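Local coordinates for protein lipase 2 (Yarrowia lipolytica, PDB 4JEI) that probably hydrolyses the ester bonds of triacylglycerols, as a class 3 lipase built on the alpha/beta hydrolase fold, at residues Thr106-Ala111 and Cys123-Gly128; Ala112-Thr117 and Gln131-Thr136; Thr226-Ile231 and Glu247-Trp252; Ile231-Pro236 and Gln272-Asn277. The protein carries 2 engineered substitutions. One frame throughout, in Å; residues are numbered along the deposited sequence.

In the fold
From the N terminus, interaction 1 comes first: it pairs strands 105-107 and 124-126 and closes the loop between them. Interaction 2 takes a later part of that loop, 112-117, and lays it on helix 127-150, so the segments of the two contacts alternate along the chain and they touch in space. Both are finished before interaction 3 begins. Interaction 3 joins parallel strands 222-227 and 247-250 of the central sheet, and interaction 4 crosses it along the chain, tying the loop after strand 222-227 to residues 272-277; they share Ile231. The centres of interactions 2 and 3 lie about 28 Å apart, on opposite sides of the chain's centre, whereas in interactions 1 and 4 His126 touches Pro236.

Interaction 1 (Thr106-Ala111 and Cys123-Gly128); sequences TNFDLA and CLVHNG
Thr106 O accepts the N-H of Val125 at 2.7 Å, with the hydrogen almost in line between the two atoms, and the CA-H of Leu124 also approaches it. The bond belongs to a two-stranded antiparallel ribbon, strand 105-107 against strand 124-126, separate from the central sheet of this alpha/beta hydrolase. Thr106 N returns the bond to Val125 O over 2.9 Å, completing a hydrogen-bonded pair; Asn107 and Leu124 form the non-hydrogen-bonded pair beside it. Phe108 N then donates to Cys123 O at 2.9 Å and carries the pairing one residue further, next to the Cys120-Cys123 disulfide.

Beta-branched Thr106 and Val125 suit an extended backbone and share one face of the ribbon. Leu124, on the other face, sets CD2 3.6 Å from Asn107 CA. The CG2 methyl of Val125 lies 3.9 Å from Phe108 CB, the two side chains running alongside each other in the same direction. With CG anti to the backbone N (chi1 -170°), the Phe108 ring reaches Ile114 and, on helix 163-177, Leu170 and Ile173, an apolar setting fit for a phenyl group. Where helix 127-150 begins, the Thr106 and Asn127 side chains cross at about a right angle, CG2 of the first against CB of the second. His126 is the N-cap of that helix: its ND1 accepts Gly128 N at 2.9 Å, the donor lying near the imidazole plane.

Interaction 2 (Ala112-Thr117 and Gln131-Thr136); sequences AQISST and QSYQNT. Engineered in segment 112-117: Gln113 (natural residue Asn). Engineered in segment 131-136: Gln134 (natural residue Asn).
Tyr133 and Ala112 make the firm part of this contact: the phenol OH donates to Ala112 O at 2.7 Å. The carbonyl oxygen sits at the edge of the ring, near its plane, while the hydroxyl approaches tilted 29° from the carbonyl plane. Against the same end of the ring comes Ile114, from the opposite direction, with its CD1 methyl 3.7 Å from Tyr133 CZ. A tyrosine serves both needs, since its hydroxyl satisfies a loop carbonyl and its ring carbons offer the apolar surface that a buried isoleucine requires. With CG anti to the backbone N (chi1 162°), the ring extends from the helix toward the loop; Ala111, and Asn174 of helix 163-177, also touch it.

The grip is looser at Gln134, an engineered residue replacing the natural asparagine. Its chain bends at chi2 (-81°) and brings OE1 to Ala112 N, a weak hydrogen bond of 3.3 Å, and up to Ala112 CB. Gln113, engineered likewise, lies on the exposed side and barely meets the helix, its CB 4.2 Å from Tyr133 OH. Further along, Ser115, Ser116 and Thr117 are exposed, and small polar side chains suit that solvent side. Altogether, an irregular surface loop is fastened near its start to a helix flanking the central sheet of an alpha/beta hydrolase.

Interaction 3 (Thr226-Ile231 and Glu247-Trp252); sequences THRGDI and EVFIDW
Two parallel strands of the central alpha/beta hydrolase sheet, 222-227 and 247-250, pair here just before the turn that carries Asp230, probably the acid of a Ser-His-Asp triad with Ser162 and His289. Thr226 N donates to Val248 O (2.7 Å), Ile250 N to Thr226 O (2.8 Å) and Arg228 N to Ile250 O (3.0 Å), a regular parallel ladder. Thr226 OG1 also donates to Glu247 OE2, at a modelled spacing too short to be trusted; the same oxygen accepts Ser274 N. A beta-branched threonine fits the strand, and its hydroxyl probably serves the buried carboxylate.

With Phe249 CG anti to the backbone N (chi1 -177°), the ring turns its edge to Thr226 OG1 and sets CZ 3.5 Å from Arg228 CG. Were Phe249 replaced by an alanine, a gap would probably open beside Thr226, and the aliphatic part of Arg228 would lose its support. His227 gives NE2 weakly to Trp252 O (2.7 Å, 123° at hydrogen), while ND1 bonds to Asn288 O. In the type II beta turn His227 to Asp230, Gly229 takes a positive phi (86°), easy for glycine. Strand 247-250 lies between strands 222-227 and 262-267, Val248 touching Val262 and Met264 of the latter.

Interaction 4 (Ile231-Pro236 and Gln272-Asn277); sequences IVPQVP and QCSAGN
Both segments fold into short 3-10 turns, 232-234 and 274-276, closed by backbone bonds such as Gln234 N to Ile231 O (2.9 Å) and Gly276 N to Cys273 O (3.1 Å). Their nearest CA atoms, those of Gln234 and Ala275, stay 6.7 Å apart, and no hydrogen bond crosses, so side chains fill the distance by packing.

Gln234 does most of it. CG lies anti to the carbonyl carbon (chi1 -68°), and the extended chain runs across to Ser274, CG coming 3.6 Å from Ser274 O. Beyond, the amide end lies beside Asn277 CB, which is 3.5 Å from Gln234 NE2; the two amide planes stand nearly perpendicular, 87° apart. A glutamine suits this span through its length and its CH2 stem; OE1 faces Ser274 O acceptor to acceptor and makes no bond with it. A glycine here would probably open a gap between the turns and deprive Asn277 CB of its packing partner. Next to it, Pro233 CB meets Ser274 OG at 3.6 Å, a rigid ring beside a small serine.

Asn277 reaches back with weak bonds, OD1 to Gly229 N and ND2 to Asp230 O, beside the probable triad acid. Segment 231-236 rests on helix 91-99 (Val232 on Ile95, Val235 on Ile98), while Cys273 of the other segment, disulfide-bonded to Cys265, packs against strands 3-8 and 247-250.

Interaction 1 (Thr106-Ala111 and Cys123-Gly128)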
# COMPACT_ATOMS: atom_id res chain seq x y z
N THR A 106 0.82 -8.37 17.43
CA THR A 106 1.91 -7.96 18.32
C THR A 106 2.06 -6.46 18.22
O THR A 106 1.68 -5.86 17.21
CB THR A 106 3.23 -8.74 18.11
OG1 THR A 106 4.33 -7.87 18.39
CG2 THR A 106 3.40 -9.27 16.73
N ASN A 107 2.59 -5.85 19.29
CA ASN A 107 2.81 -4.41 19.37
C ASN A 107 3.78 -3.95 18.30
O ASN A 107 4.75 -4.65 18.01
CB ASN A 107 3.26 -4.00 20.76
CG ASN A 107 3.33 -2.51 20.99
OD1 ASN A 107 2.75 -1.67 20.29
ND2 ASN A 107 4.05 -2.14 22.02
N PHE A 108 3.48 -2.82 17.67
CA PHE A 108 4.28 -2.29 16.57
C PHE A 108 5.68 -1.78 16.94
O PHE A 108 6.59 -1.91 16.12
CB PHE A 108 3.47 -1.31 15.71
CG PHE A 108 4.17 -0.91 14.44
CD1 PHE A 108 4.48 0.41 14.18
CD2 PHE A 108 4.57 -1.87 13.51
CE1 PHE A 108 5.16 0.77 13.02
CE2 PHE A 108 5.26 -1.51 12.36
CZ PHE A 108 5.53 -0.19 12.11
N ASP A 109 5.88 -1.25 18.17
CA ASP A 109 7.19 -0.76 18.62
C ASP A 109 8.28 -1.86 18.71
O ASP A 109 9.43 -1.57 19.02
CB ASP A 109 7.09 0.08 19.91
CG ASP A 109 6.65 -0.64 21.18
OD1 ASP A 109 6.59 -1.89 21.17
OD2 ASP A 109 6.39 0.04 22.19
N LEU A 110 7.88 -3.11 18.43
CA LEU A 110 8.73 -4.30 18.38
C LEU A 110 9.64 -4.18 17.14
O LEU A 110 10.80 -4.61 17.19
CB LEU A 110 7.84 -5.54 18.26
CG LEU A 110 8.47 -6.92 18.45
CD1 LEU A 110 7.59 -7.81 19.31
CD2 LEU A 110 8.75 -7.59 17.11
N ALA A 111 9.10 -3.61 16.05
CA ALA A 111 9.77 -3.40 14.77
C ALA A 111 10.89 -2.35 14.85
O ALA A 111 10.82 -1.44 15.69
CB ALA A 111 8.76 -3.02 13.71
N CYS A 123 -1.12 -0.18 20.10
CA CYS A 123 -0.91 -0.13 18.65
C CYS A 123 -0.41 -1.53 18.23
O CYS A 123 0.80 -1.79 18.17
CB CYS A 123 0.09 0.96 18.28
SG CYS A 123 -0.54 2.66 18.43
N LEU A 124 -1.35 -2.44 18.00
CA LEU A 124 -1.05 -3.83 17.66
C LEU A 124 -1.20 -4.10 16.17
O LEU A 124 -2.15 -3.61 15.56
CB LEU A 124 -1.87 -4.82 18.52
CG LEU A 124 -1.93 -4.51 20.03
CD1 LEU A 124 -2.81 -5.47 20.75
CD2 LEU A 124 -0.57 -4.55 20.69
N VAL A 125 -0.24 -4.83 15.59
CA VAL A 125 -0.16 -5.15 14.16
C VAL A 125 0.03 -6.67 13.95
O VAL A 125 0.67 -7.33 14.77
CB VAL A 125 1.01 -4.32 13.52
CG1 VAL A 125 1.41 -4.83 12.14
CG2 VAL A 125 0.66 -2.85 13.45
N HIS A 126 -0.50 -7.19 12.82
CA HIS A 126 -0.37 -8.58 12.36
C HIS A 126 1.12 -8.94 12.38
O HIS A 126 1.92 -8.21 11.78
CB HIS A 126 -0.94 -8.68 10.93
CG HIS A 126 -0.98 -10.05 10.32
ND1 HIS A 126 0.18 -10.77 10.09
CD2 HIS A 126 -2.03 -10.73 9.81
CE1 HIS A 126 -0.21 -11.90 9.51
NE2 HIS A 126 -1.53 -11.91 9.32
N ASN A 127 1.50 -10.00 13.11
CA ASN A 127 2.91 -10.42 13.25
C ASN A 127 3.64 -10.70 11.94
O ASN A 127 4.85 -10.46 11.86
CB ASN A 127 3.09 -11.54 14.29
CG ASN A 127 2.97 -12.95 13.76
OD1 ASN A 127 1.89 -13.53 13.72
ND2 ASN A 127 4.10 -13.55 13.40
N GLY A 128 2.91 -11.21 10.95
CA GLY A 128 3.46 -11.51 9.63
C GLY A 128 3.84 -10.25 8.88
O GLY A 128 4.94 -10.17 8.32

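Interaction 2 (Ala112-Thr117 and Gln131-Thr136)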
# COMPACT_ATOMS: atom_id res chain seq x y z
N ALA A 112 11.90 -2.47 13.97
CA ALA A 112 13.06 -1.57 13.89
C ALA A 112 12.66 -0.14 13.51
O ALA A 112 11.73 0.05 12.72
CB ALA A 112 14.08 -2.11 12.90
N GLN A 113 13.38 0.85 14.08
CA GLN A 113 13.19 2.29 13.88
C GLN A 113 11.86 2.87 14.39
O GLN A 113 11.50 4.01 14.07
CB GLN A 113 13.54 2.74 12.44
CG GLN A 113 15.04 2.75 12.14
CD GLN A 113 15.44 3.69 11.03
OE1 GLN A 113 14.62 4.22 10.28
NE2 GLN A 113 16.74 3.91 10.89
N ILE A 114 11.14 2.09 15.23
CA ILE A 114 9.89 2.49 15.88
C ILE A 114 10.04 2.19 17.37
O ILE A 114 10.29 1.04 17.75
CB ILE A 114 8.61 1.84 15.25
CG1 ILE A 114 8.38 2.35 13.82
CG2 ILE A 114 7.36 2.10 16.09
CD1 ILE A 114 8.75 1.38 12.77
N SER A 115 9.94 3.24 18.21
CA SER A 115 10.07 3.11 19.66
C SER A 115 8.76 3.41 20.39
O SER A 115 7.80 3.87 19.76
CB SER A 115 11.22 3.96 20.18
OG SER A 115 10.83 5.28 20.50
N SER A 116 8.73 3.15 21.71
CA SER A 116 7.60 3.34 22.63
C SER A 116 6.97 4.74 22.59
O SER A 116 5.75 4.84 22.68
CB SER A 116 8.01 2.99 24.06
OG SER A 116 8.73 1.78 24.13
N THR A 117 7.80 5.79 22.49
CA THR A 117 7.36 7.20 22.43
C THR A 117 6.54 7.53 21.18
O THR A 117 5.63 8.36 21.24
CB THR A 117 8.53 8.17 22.61
OG1 THR A 117 9.78 7.51 22.39
CG2 THR A 117 8.52 8.84 23.97
N GLN A 131 7.02 -8.70 10.03
CA GLN A 131 8.17 -9.34 9.38
C GLN A 131 8.33 -8.80 7.96
O GLN A 131 9.46 -8.59 7.52
CB GLN A 131 8.06 -10.88 9.41
CG GLN A 131 9.12 -11.67 8.58
CD GLN A 131 10.59 -11.27 8.72
OE1 GLN A 131 11.35 -11.29 7.74
NE2 GLN A 131 11.03 -10.91 9.93
N SER A 132 7.19 -8.53 7.26
CA SER A 132 7.20 -7.93 5.92
C SER A 132 7.89 -6.57 5.99
O SER A 132 8.82 -6.35 5.24
CB SER A 132 5.79 -7.81 5.36
OG SER A 132 5.25 -9.09 5.11
N TYR A 133 7.50 -5.72 6.98
CA TYR A 133 8.12 -4.41 7.21
C TYR A 133 9.61 -4.57 7.57
O TYR A 133 10.44 -3.83 7.04
CB TYR A 133 7.38 -3.60 8.31
CG TYR A 133 8.23 -2.47 8.86
CD1 TYR A 133 8.94 -2.63 10.05
CD2 TYR A 133 8.43 -1.31 8.13
CE1 TYR A 133 9.80 -1.63 10.51
CE2 TYR A 133 9.28 -0.30 8.58
CZ TYR A 133 9.96 -0.46 9.78
OH TYR A 133 10.80 0.52 10.22
N GLN A 134 9.93 -5.51 8.49
CA GLN A 134 11.31 -5.78 8.93
C GLN A 134 12.18 -6.17 7.75
O GLN A 134 13.28 -5.63 7.62
CB GLN A 134 11.37 -6.86 10.03
CG GLN A 134 10.87 -6.39 11.40
CD GLN A 134 11.88 -5.62 12.22
OE1 GLN A 134 12.63 -4.78 11.72
NE2 GLN A 134 11.88 -5.86 13.52
N ASN A 135 11.67 -7.02 6.88
CA ASN A 135 12.36 -7.43 5.68
C ASN A 135 12.61 -6.29 4.72
O ASN A 135 13.65 -6.19 4.13
CB ASN A 135 11.55 -8.51 4.99
CG ASN A 135 12.38 -9.40 4.11
OD1 ASN A 135 13.53 -9.64 4.37
ND2 ASN A 135 11.79 -9.90 3.06
N THR A 136 11.64 -5.40 4.57
CA THR A 136 11.83 -4.23 3.76
C THR A 136 12.98 -3.41 4.26
O THR A 136 13.85 -3.06 3.51
CB THR A 136 10.58 -3.37 3.77
OG1 THR A 136 9.50 -4.15 3.33
CG2 THR A 136 10.72 -2.24 2.85

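Interaction 3 (Thr226-Ile231 and Glu247-Trp252)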
# COMPACT_ATOMS: atom_id res chain seq x y z
N THR A 226 -9.01 0.34 -2.77
CA THR A 226 -9.75 -0.93 -2.72
C THR A 226 -10.59 -1.08 -3.98
O THR A 226 -10.90 -0.09 -4.64
CB THR A 226 -10.58 -1.01 -1.44
OG1 THR A 226 -11.57 0.01 -1.49
CG2 THR A 226 -9.75 -0.90 -0.18
N HIS A 227 -10.97 -2.32 -4.31
CA HIS A 227 -11.73 -2.62 -5.52
C HIS A 227 -12.91 -3.56 -5.22
O HIS A 227 -12.82 -4.39 -4.31
CB HIS A 227 -10.77 -3.22 -6.57
CG HIS A 227 -11.42 -3.86 -7.76
ND1 HIS A 227 -11.20 -5.18 -8.06
CD2 HIS A 227 -12.25 -3.33 -8.69
CE1 HIS A 227 -11.91 -5.43 -9.15
NE2 HIS A 227 -12.56 -4.34 -9.56
N ARG A 228 -14.02 -3.39 -5.97
CA ARG A 228 -15.23 -4.22 -5.91
C ARG A 228 -14.85 -5.69 -6.07
O ARG A 228 -14.16 -6.05 -7.03
CB ARG A 228 -16.17 -3.86 -7.08
CG ARG A 228 -17.36 -3.00 -6.71
CD ARG A 228 -18.70 -3.58 -7.13
NE ARG A 228 -18.62 -4.50 -8.26
CZ ARG A 228 -19.68 -5.08 -8.84
NH1 ARG A 228 -20.90 -4.81 -8.40
NH2 ARG A 228 -19.51 -5.92 -9.85
N GLY A 229 -15.28 -6.51 -5.12
CA GLY A 229 -15.02 -7.94 -5.16
C GLY A 229 -13.71 -8.42 -4.59
O GLY A 229 -13.54 -9.63 -4.41
N ASP A 230 -12.77 -7.50 -4.31
CA ASP A 230 -11.48 -7.88 -3.73
C ASP A 230 -11.68 -8.21 -2.26
O ASP A 230 -12.12 -7.35 -1.48
CB ASP A 230 -10.42 -6.78 -3.93
CG ASP A 230 -8.99 -7.20 -3.60
OD1 ASP A 230 -8.79 -8.36 -3.16
OD2 ASP A 230 -8.08 -6.38 -3.78
N ILE A 231 -11.40 -9.47 -1.90
CA ILE A 231 -11.57 -9.98 -0.54
C ILE A 231 -10.42 -9.58 0.39
O ILE A 231 -10.64 -9.41 1.58
CB ILE A 231 -11.88 -11.51 -0.52
CG1 ILE A 231 -12.74 -11.90 0.68
CG2 ILE A 231 -10.64 -12.39 -0.64
CD1 ILE A 231 -14.25 -11.66 0.51
N GLU A 247 -10.23 5.14 2.72
CA GLU A 247 -10.42 4.30 1.55
C GLU A 247 -10.69 5.11 0.27
O GLU A 247 -11.31 6.17 0.31
CB GLU A 247 -11.58 3.35 1.85
CG GLU A 247 -11.80 2.26 0.82
CD GLU A 247 -13.00 1.38 1.09
OE1 GLU A 247 -13.68 1.57 2.12
OE2 GLU A 247 -13.27 0.51 0.23
N VAL A 248 -10.20 4.57 -0.86
CA VAL A 248 -10.41 5.03 -2.23
C VAL A 248 -10.93 3.77 -2.92
O VAL A 248 -10.20 2.78 -3.04
CB VAL A 248 -9.13 5.62 -2.90
CG1 VAL A 248 -9.40 6.01 -4.35
CG2 VAL A 248 -8.59 6.81 -2.12
N PHE A 249 -12.21 3.76 -3.30
CA PHE A 249 -12.87 2.59 -3.85
C PHE A 249 -13.16 2.60 -5.35
O PHE A 249 -13.84 3.51 -5.85
CB PHE A 249 -14.13 2.30 -3.02
CG PHE A 249 -14.97 1.09 -3.35
CD1 PHE A 249 -16.26 1.22 -3.83
CD2 PHE A 249 -14.49 -0.19 -3.10
CE1 PHE A 249 -17.05 0.10 -4.08
CE2 PHE A 249 -15.27 -1.32 -3.37
CZ PHE A 249 -16.55 -1.16 -3.85
N ILE A 250 -12.68 1.56 -6.04
CA ILE A 250 -12.94 1.35 -7.47
C ILE A 250 -14.24 0.52 -7.52
O ILE A 250 -14.21 -0.71 -7.35
CB ILE A 250 -11.75 0.65 -8.20
CG1 ILE A 250 -10.45 1.46 -8.10
CG2 ILE A 250 -12.10 0.33 -9.66
CD1 ILE A 250 -9.18 0.64 -8.33
N ASP A 251 -15.39 1.20 -7.71
CA ASP A 251 -16.71 0.57 -7.81
C ASP A 251 -16.95 0.15 -9.27
O ASP A 251 -17.88 0.63 -9.92
CB ASP A 251 -17.79 1.55 -7.31
CG ASP A 251 -19.18 0.96 -7.11
OD1 ASP A 251 -20.11 1.72 -6.76
OD2 ASP A 251 -19.34 -0.27 -7.30
N TRP A 252 -16.10 -0.75 -9.78
CA TRP A 252 -16.14 -1.21 -11.16
C TRP A 252 -15.58 -2.63 -11.24
O TRP A 252 -14.61 -2.92 -10.54
CB TRP A 252 -15.30 -0.26 -12.02
CG TRP A 252 -15.48 -0.42 -13.50
CD1 TRP A 252 -14.55 -0.85 -14.40
CD2 TRP A 252 -16.65 -0.10 -14.26
NE1 TRP A 252 -15.06 -0.81 -15.67
CE2 TRP A 252 -16.35 -0.36 -15.62
CE3 TRP A 252 -17.93 0.39 -13.93
CZ2 TRP A 252 -17.28 -0.15 -16.64
CZ3 TRP A 252 -18.85 0.60 -14.94
CH2 TRP A 252 -18.52 0.33 -16.28

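Interaction 4 (Ile231-Pro236 and Gln272-Asn277)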
# COMPACT_ATOMS: atom_id res chain seq x y z
N ILE A 231 -11.40 -9.47 -1.90
CA ILE A 231 -11.57 -9.98 -0.54
C ILE A 231 -10.42 -9.58 0.39
O ILE A 231 -10.64 -9.41 1.58
CB ILE A 231 -11.88 -11.51 -0.52
CG1 ILE A 231 -12.74 -11.90 0.68
CG2 ILE A 231 -10.64 -12.39 -0.64
CD1 ILE A 231 -14.25 -11.66 0.51
N VAL A 232 -9.20 -9.42 -0.17
CA VAL A 232 -7.96 -9.07 0.54
C VAL A 232 -8.10 -7.85 1.50
O VAL A 232 -7.78 -8.02 2.67
CB VAL A 232 -6.71 -9.04 -0.38
CG1 VAL A 232 -5.43 -8.76 0.40
CG2 VAL A 232 -6.59 -10.35 -1.16
N PRO A 233 -8.68 -6.69 1.10
CA PRO A 233 -8.84 -5.59 2.06
C PRO A 233 -9.83 -5.85 3.22
O PRO A 233 -9.99 -4.99 4.07
CB PRO A 233 -9.26 -4.40 1.18
CG PRO A 233 -8.93 -4.80 -0.21
CD PRO A 233 -9.15 -6.27 -0.24
N GLN A 234 -10.47 -7.04 3.26
CA GLN A 234 -11.40 -7.43 4.33
C GLN A 234 -10.76 -8.53 5.21
O GLN A 234 -11.32 -8.89 6.24
CB GLN A 234 -12.73 -7.93 3.76
CG GLN A 234 -13.56 -6.85 3.07
CD GLN A 234 -14.62 -7.46 2.19
OE1 GLN A 234 -15.83 -7.32 2.44
NE2 GLN A 234 -14.20 -8.15 1.13
N VAL A 235 -9.60 -9.03 4.77
CA VAL A 235 -8.80 -10.08 5.39
C VAL A 235 -7.70 -9.43 6.28
O VAL A 235 -7.06 -8.48 5.82
CB VAL A 235 -8.23 -11.01 4.28
CG1 VAL A 235 -7.16 -11.95 4.81
CG2 VAL A 235 -9.34 -11.80 3.60
N PRO A 236 -7.47 -9.87 7.54
CA PRO A 236 -8.12 -10.97 8.28
C PRO A 236 -9.55 -10.66 8.70
O PRO A 236 -9.86 -9.53 9.07
CB PRO A 236 -7.20 -11.17 9.50
CG PRO A 236 -5.96 -10.37 9.23
CD PRO A 236 -6.42 -9.25 8.37
N GLN A 272 -20.92 0.96 1.58
CA GLN A 272 -20.98 1.38 0.18
C GLN A 272 -19.68 1.04 -0.57
O GLN A 272 -19.67 1.04 -1.80
CB GLN A 272 -21.25 2.89 0.08
CG GLN A 272 -22.69 3.30 0.35
CD GLN A 272 -23.61 2.94 -0.79
OE1 GLN A 272 -24.44 2.03 -0.69
NE2 GLN A 272 -23.46 3.63 -1.92
N CYS A 273 -18.60 0.75 0.18
CA CYS A 273 -17.28 0.47 -0.39
C CYS A 273 -16.79 -0.98 -0.14
O CYS A 273 -17.60 -1.89 -0.24
CB CYS A 273 -16.28 1.53 0.06
SG CYS A 273 -16.84 3.23 -0.19
N SER A 274 -15.47 -1.19 0.12
CA SER A 274 -14.85 -2.51 0.37
C SER A 274 -15.58 -3.40 1.38
O SER A 274 -15.67 -4.60 1.13
CB SER A 274 -13.38 -2.36 0.78
OG SER A 274 -12.78 -3.60 1.12
N ALA A 275 -16.12 -2.81 2.45
CA ALA A 275 -16.81 -3.51 3.52
C ALA A 275 -18.17 -4.12 3.11
O ALA A 275 -18.64 -5.02 3.80
CB ALA A 275 -16.98 -2.59 4.72
N GLY A 276 -18.72 -3.67 1.97
CA GLY A 276 -19.99 -4.14 1.45
C GLY A 276 -19.88 -5.27 0.44
O GLY A 276 -20.88 -5.65 -0.17
N ASN A 277 -18.66 -5.84 0.29
CA ASN A 277 -18.40 -6.89 -0.70
C ASN A 277 -19.19 -8.15 -0.39
O ASN A 277 -19.11 -8.69 0.71
CB ASN A 277 -16.89 -7.14 -0.92
CG ASN A 277 -16.21 -6.06 -1.75
OD1 ASN A 277 -16.86 -5.23 -2.35
ND2 ASN A 277 -14.88 -6.05 -1.79